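Local coordinates for protein homospermidine synthase (Legionella pneumophila subsp. pneumophila str. Philadelphia 1, PDB 2PH5) that probably makes the polyamine homospermidine and binds nicotinamide-adenine dinucleotide in a pocket lined partly by its Rossmann-type domain, at residues A[250-255]-A[265-269]; A[273-277]-A[466-471]. All coordinates share one frame; numbering follows the deposited sequence.

Contact 1 (A[250-255]-A[265-269])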
loop_
_atom_site.group_PDB
_atom_site.type_symbol
_atom_site.label_atom_id
_atom_site.label_comp_id
_atom_site.label_asym_id
_atom_site.label_seq_id
_atom_site.Cartn_x
_atom_site.Cartn_y
_atom_site.Cartn_z
ATOM N N TRP A 250 18.579 20.542 -6.436
ATOM C CA TRP A 250 19.052 19.351 -7.137
ATOM C C TRP A 250 18.918 18.125 -6.232
ATOM O O TRP A 250 19.563 18.043 -5.192
ATOM C CB TRP A 250 20.502 19.560 -7.593
ATOM C CG TRP A 250 21.071 18.406 -8.340
ATOM C CD1 TRP A 250 21.871 17.417 -7.839
ATOM C CD2 TRP A 250 20.837 18.075 -9.714
ATOM N NE1 TRP A 250 22.147 16.489 -8.814
ATOM C CE2 TRP A 250 21.524 16.867 -9.975
ATOM C CE3 TRP A 250 20.111 18.680 -10.750
ATOM C CZ2 TRP A 250 21.510 16.250 -11.229
ATOM C CZ3 TRP A 250 20.094 18.064 -12.002
ATOM C CH2 TRP A 250 20.791 16.859 -12.228
ATOM N N PRO A 251 18.070 17.154 -6.619
ATOM C CA PRO A 251 17.867 15.944 -5.813
ATOM C C PRO A 251 19.184 15.267 -5.438
ATOM O O PRO A 251 20.061 15.106 -6.280
ATOM C CB PRO A 251 17.002 15.063 -6.721
ATOM C CG PRO A 251 16.287 16.046 -7.599
ATOM C CD PRO A 251 17.375 17.040 -7.915
ATOM N N HIS A 252 19.317 14.870 -4.176
ATOM C CA HIS A 252 20.538 14.221 -3.706
ATOM C C HIS A 252 20.895 12.970 -4.502
ATOM O O HIS A 252 22.069 12.723 -4.784
ATOM C CB HIS A 252 20.405 13.846 -2.225
ATOM C CG HIS A 252 19.242 12.949 -1.932
ATOM N ND1 HIS A 252 17.934 13.379 -2.010
ATOM C CD2 HIS A 252 19.187 11.636 -1.606
ATOM C CE1 HIS A 252 17.124 12.367 -1.747
ATOM N NE2 HIS A 252 17.859 11.298 -1.499
ATOM N N ASP A 253 19.877 12.188 -4.855
ATOM C CA ASP A 253 20.066 10.942 -5.600
ATOM C C ASP A 253 19.790 11.066 -7.101
ATOM O O ASP A 253 19.390 10.102 -7.755
ATOM C CB ASP A 253 19.184 9.839 -4.997
ATOM C CG ASP A 253 17.770 10.318 -4.674
ATOM O OD1 ASP A 253 17.383 11.410 -5.143
ATOM O OD2 ASP A 253 17.041 9.595 -3.956
ATOM N N ALA A 254 20.027 12.257 -7.641
ATOM C CA ALA A 254 19.799 12.509 -9.057
ATOM C C ALA A 254 21.077 12.489 -9.884
ATOM O O ALA A 254 22.176 12.677 -9.364
ATOM C CB ALA A 254 19.094 13.840 -9.239
ATOM N N TYR A 255 20.908 12.258 -11.182
ATOM C CA TYR A 255 22.010 12.218 -12.126
ATOM C C TYR A 255 21.497 12.387 -13.559
ATOM O O TYR A 255 20.329 12.115 -13.858
ATOM C CB TYR A 255 22.779 10.900 -12.009
ATOM C CG TYR A 255 21.954 9.668 -12.302
ATOM C CD1 TYR A 255 21.069 9.155 -11.352
ATOM C CD2 TYR A 255 22.057 9.012 -13.535
ATOM C CE1 TYR A 255 20.307 8.017 -11.620
ATOM C CE2 TYR A 255 21.300 7.874 -13.815
ATOM C CZ TYR A 255 20.428 7.383 -12.848
ATOM O OH TYR A 255 19.682 6.255 -13.101
ATOM N N ILE A 265 16.389 14.020 -16.261
ATOM C CA ILE A 265 17.146 13.826 -15.049
ATOM C C ILE A 265 16.657 12.490 -14.503
ATOM O O ILE A 265 15.511 12.099 -14.726
ATOM C CB ILE A 265 16.870 14.983 -14.057
ATOM C CG1 ILE A 265 17.545 14.712 -12.720
ATOM C CG2 ILE A 265 15.368 15.172 -13.865
ATOM C CD1 ILE A 265 17.169 15.724 -11.659
ATOM N N TYR A 266 17.531 11.763 -13.826
ATOM C CA TYR A 266 17.130 10.479 -13.285
ATOM C C TYR A 266 17.385 10.420 -11.800
ATOM O O TYR A 266 18.111 11.242 -11.249
ATOM C CB TYR A 266 17.867 9.343 -14.001
ATOM C CG TYR A 266 17.523 9.257 -15.470
ATOM C CD1 TYR A 266 18.047 10.176 -16.381
ATOM C CD2 TYR A 266 16.610 8.312 -15.942
ATOM C CE1 TYR A 266 17.665 10.166 -17.719
ATOM C CE2 TYR A 266 16.222 8.296 -17.280
ATOM C CZ TYR A 266 16.750 9.225 -18.158
ATOM O OH TYR A 266 16.340 9.235 -19.466
ATOM N N LEU A 267 16.751 9.454 -11.154
ATOM C CA LEU A 267 16.896 9.253 -9.723
ATOM C C LEU A 267 17.348 7.811 -9.525
ATOM O O LEU A 267 16.952 6.925 -10.281
ATOM C CB LEU A 267 15.555 9.505 -9.030
ATOM C CG LEU A 267 15.336 10.815 -8.259
ATOM C CD1 LEU A 267 15.828 12.012 -9.046
ATOM C CD2 LEU A 267 13.859 10.949 -7.930
ATOM N N SER A 268 18.197 7.579 -8.530
ATOM C CA SER A 268 18.691 6.231 -8.254
ATOM C C SER A 268 17.537 5.268 -7.979
ATOM O O SER A 268 17.337 4.297 -8.705
ATOM C CB SER A 268 19.632 6.240 -7.045
ATOM O OG SER A 268 20.642 7.223 -7.194
ATOM N N ARG A 269 16.778 5.549 -6.928
ATOM C CA ARG A 269 15.641 4.721 -6.532
ATOM C C ARG A 269 14.698 4.382 -7.696
ATOM O O ARG A 269 14.570 5.160 -8.641
ATOM C CB ARG A 269 14.875 5.443 -5.420
ATOM C CG ARG A 269 15.784 5.873 -4.276
ATOM C CD ARG A 269 15.031 6.572 -3.174
ATOM N NE ARG A 269 14.040 5.697 -2.564
ATOM C CZ ARG A 269 13.309 6.027 -1.506
ATOM N NH1 ARG A 269 13.461 7.219 -0.939
ATOM N NH2 ARG A 269 12.424 5.169 -1.016
#
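I265 meets W250 and A254 beside the paired residues of a β-hairpin, whose strand 264-267 lies between 238-242 and 254-255, both outermost within this chain. CD1 of I265 lies over the face of the W250 six-membered ring, a CH-π contact 4.1 Å from its centroid, and touches A254 CB at 3.6 Å. Y266 forms the hydrogen-bonded pair with Y255: Y266 N donates to Y255 O at 2.8 Å, and Y255 N to Y266 O at 3.0 Å. CG of Y255 stands between the backbone N and the carbonyl carbon (chi1 61°), which turns the ring over the neighbouring strand, and Y266 CB packs on its face, 3.7 Å from the centroid. The two ring planes are oblique, 34° apart. L267 makes the non-hydrogen-bonded pair with A254, its CD1 against A254 CB. L267 CD1 also lies 4.0 Å from P251 CB. At S268 the D253 carbonyl is gripped twice: S268 N-H arrives almost head-on, 2.9 Å from D253 O, and S268 OG donates to D253 O at 3.2 Å. D253, in the type I turn from P251 to A254, has its carboxylate salt-bridged to R470, and R269 packs CD against OD2.

Contact 2 (A[273-277]-A[466-471])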
loop_
_atom_site.group_PDB
_atom_site.type_symbol
_atom_site.label_atom_id
_atom_site.label_comp_id
_atom_site.label_asym_id
_atom_site.label_seq_id
_atom_site.Cartn_x
_atom_site.Cartn_y
_atom_site.Cartn_z
ATOM N N GLY A 273 9.409 3.543 -6.185
ATOM C CA GLY A 273 9.880 3.863 -4.847
ATOM C C GLY A 273 9.965 5.363 -4.594
ATOM O O GLY A 273 10.513 5.800 -3.582
ATOM N N VAL A 274 9.428 6.145 -5.526
ATOM C CA VAL A 274 9.417 7.600 -5.435
ATOM C C VAL A 274 7.971 8.108 -5.482
ATOM O O VAL A 274 7.218 7.775 -6.398
ATOM C CB VAL A 274 10.173 8.251 -6.625
ATOM C CG1 VAL A 274 10.347 9.741 -6.380
ATOM C CG2 VAL A 274 11.523 7.576 -6.836
HETATM N N MSE A 275 7.581 8.910 -4.499
HETATM C CA MSE A 275 6.233 9.461 -4.457
HETATM C C MSE A 275 6.289 10.965 -4.742
HETATM O O MSE A 275 7.242 11.652 -4.367
HETATM C CB MSE A 275 5.615 9.240 -3.072
HETATM C CG MSE A 275 5.608 7.804 -2.580
HETATM SE SE MSE A 275 4.639 6.603 -3.742
HETATM C CE MSE A 275 2.829 7.213 -3.387
ATOM N N VAL A 276 5.266 11.476 -5.409
ATOM C CA VAL A 276 5.202 12.897 -5.710
ATOM C C VAL A 276 3.803 13.395 -5.362
ATOM O O VAL A 276 2.821 12.661 -5.479
ATOM C CB VAL A 276 5.480 13.178 -7.201
ATOM C CG1 VAL A 276 6.985 13.170 -7.476
ATOM C CG2 VAL A 276 4.785 12.136 -8.044
ATOM N N ARG A 277 3.735 14.646 -4.923
ATOM C CA ARG A 277 2.488 15.293 -4.542
ATOM C C ARG A 277 1.809 15.894 -5.773
ATOM O O ARG A 277 2.371 16.766 -6.423
ATOM C CB ARG A 277 2.770 16.413 -3.534
ATOM C CG ARG A 277 3.331 15.945 -2.198
ATOM C CD ARG A 277 3.604 17.108 -1.244
ATOM N NE ARG A 277 3.974 16.626 0.085
ATOM C CZ ARG A 277 5.212 16.316 0.466
ATOM N NH1 ARG A 277 6.227 16.448 -0.379
ATOM N NH2 ARG A 277 5.433 15.844 1.685
ATOM N N PHE A 466 10.338 21.137 -7.410
ATOM C CA PHE A 466 10.357 19.690 -7.222
ATOM C C PHE A 466 10.726 19.353 -5.773
ATOM O O PHE A 466 10.282 18.346 -5.216
ATOM C CB PHE A 466 11.343 19.037 -8.196
ATOM C CG PHE A 466 11.267 17.535 -8.216
ATOM C CD1 PHE A 466 12.356 16.766 -7.813
ATOM C CD2 PHE A 466 10.095 16.884 -8.622
ATOM C CE1 PHE A 466 12.281 15.378 -7.810
ATOM C CE2 PHE A 466 10.013 15.495 -8.621
ATOM C CZ PHE A 466 11.108 14.738 -8.214
ATOM N N PHE A 467 11.521 20.221 -5.161
ATOM C CA PHE A 467 11.943 20.052 -3.776
ATOM C C PHE A 467 10.716 19.903 -2.851
ATOM O O PHE A 467 10.777 19.188 -1.848
ATOM C CB PHE A 467 12.782 21.271 -3.366
ATOM C CG PHE A 467 13.502 21.119 -2.059
ATOM C CD1 PHE A 467 14.590 20.265 -1.939
ATOM C CD2 PHE A 467 13.112 21.864 -0.957
ATOM C CE1 PHE A 467 15.284 20.161 -0.734
ATOM C CE2 PHE A 467 13.796 21.770 0.252
ATOM C CZ PHE A 467 14.886 20.917 0.366
ATOM N N ASN A 468 9.608 20.567 -3.191
ATOM C CA ASN A 468 8.383 20.492 -2.382
ATOM C C ASN A 468 7.449 19.358 -2.805
ATOM O O ASN A 468 6.704 18.817 -1.987
ATOM C CB ASN A 468 7.576 21.797 -2.455
ATOM C CG ASN A 468 8.343 22.998 -1.948
ATOM O OD1 ASN A 468 8.888 22.988 -0.838
ATOM N ND2 ASN A 468 8.376 24.055 -2.754
ATOM N N ILE A 469 7.482 19.010 -4.085
ATOM C CA ILE A 469 6.609 17.968 -4.607
ATOM C C ILE A 469 7.056 16.554 -4.237
ATOM O O ILE A 469 6.240 15.732 -3.819
ATOM C CB ILE A 469 6.456 18.126 -6.135
ATOM C CG1 ILE A 469 5.729 19.451 -6.415
ATOM C CG2 ILE A 469 5.676 16.945 -6.722
ATOM C CD1 ILE A 469 5.867 19.975 -7.829
ATOM N N ARG A 470 8.346 16.269 -4.365
ATOM C CA ARG A 470 8.822 14.946 -4.010
ATOM C C ARG A 470 8.699 14.695 -2.511
ATOM O O ARG A 470 9.214 15.458 -1.698
ATOM C CB ARG A 470 10.276 14.747 -4.407
ATOM C CG ARG A 470 10.729 13.333 -4.127
ATOM C CD ARG A 470 12.202 13.237 -4.127
ATOM N NE ARG A 470 12.664 11.885 -3.863
ATOM C CZ ARG A 470 13.914 11.497 -4.072
ATOM N NH1 ARG A 470 14.287 10.249 -3.814
ATOM N NH2 ARG A 470 14.792 12.366 -4.555
ATOM N N VAL A 471 8.023 13.608 -2.163
ATOM C CA VAL A 471 7.821 13.233 -0.775
ATOM C C VAL A 471 9.112 12.655 -0.212
ATOM O O VAL A 471 9.377 11.465 -0.347
ATOM C CB VAL A 471 6.688 12.197 -0.662
ATOM C CG1 VAL A 471 6.495 11.768 0.785
ATOM C CG2 VAL A 471 5.407 12.795 -1.217
HETATM O O HOH W 1 9.167 9.305 -2.383
#
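The R277 guanidinium carries V471 CG2 over the centre of one face, 3.8 Å above its plane, with the R470 carbonyl oxygen at the edge near that plane, 3.4 Å from NH1. The F466 ring has R470 CB over one face, offset toward the rim, and V276 CG1 approaches the ring obliquely, 4.0 Å from CE2. These groups flank a single β-bridge between V276 and R470, where strand 275-278, paired antiparallel with 286-289, meets the chain leaving the short helix 466-469 near the C-terminus. Two backbone bonds frame the bridge. V471 N donates to M275 O at 3.0 Å with a nearly straight N-H...O angle of 168°, although the donor stands 38° above the carbonyl plane; R277 N donates to I469 O at 2.9 Å.

R277 starts with CG anti to its carbonyl carbon (chi1 -65°) and then extends from CG to NE, which carries the head past I469 O to the helix end. There NH1 makes a weak bond to N468 O, at 2.9 Å but poorly directed. Stronger restraint comes from salt bridges of NE to E338 of the second subunit and of NH2 to E456; the two carboxylates probably offset the charges of R277 and nearby R450. On the other side of the bridge, with F466, V276 CB packs on I469 CG2 at 3.8 Å, and the V274 and R470 side chains cross at about a right angle, CG1 facing NE. Back on the side of V471, M275, a selenomethionine, lays its CB against V471 CB before its chain bends away. One water closes the end of the pairing, accepting from M275 N at 2.7 Å and donating to V471 O.

The two contacts lie in series along the chain, contact 1 closing before contact 2 opens, and their centres are about 12 Å apart on the same side of the chain's centre. R470 joins them: its NH2 forms a salt bridge of 2.8 Å with D253 OD1 and lies 3.8 Å from L267 CD2, while R470 NH1 is 3.8 Å from R269 CD. Segment 466-471 thus binds the hairpin through the R470 head, and strand 275-278 through its backbone. Both contacts also touch the second subunit. The centres of contacts 1 and 2 lie about 23 and 21 Å from the centre of the chain, away from the residues known to bind NAD, and join parts of the fold rather than forming that pocket.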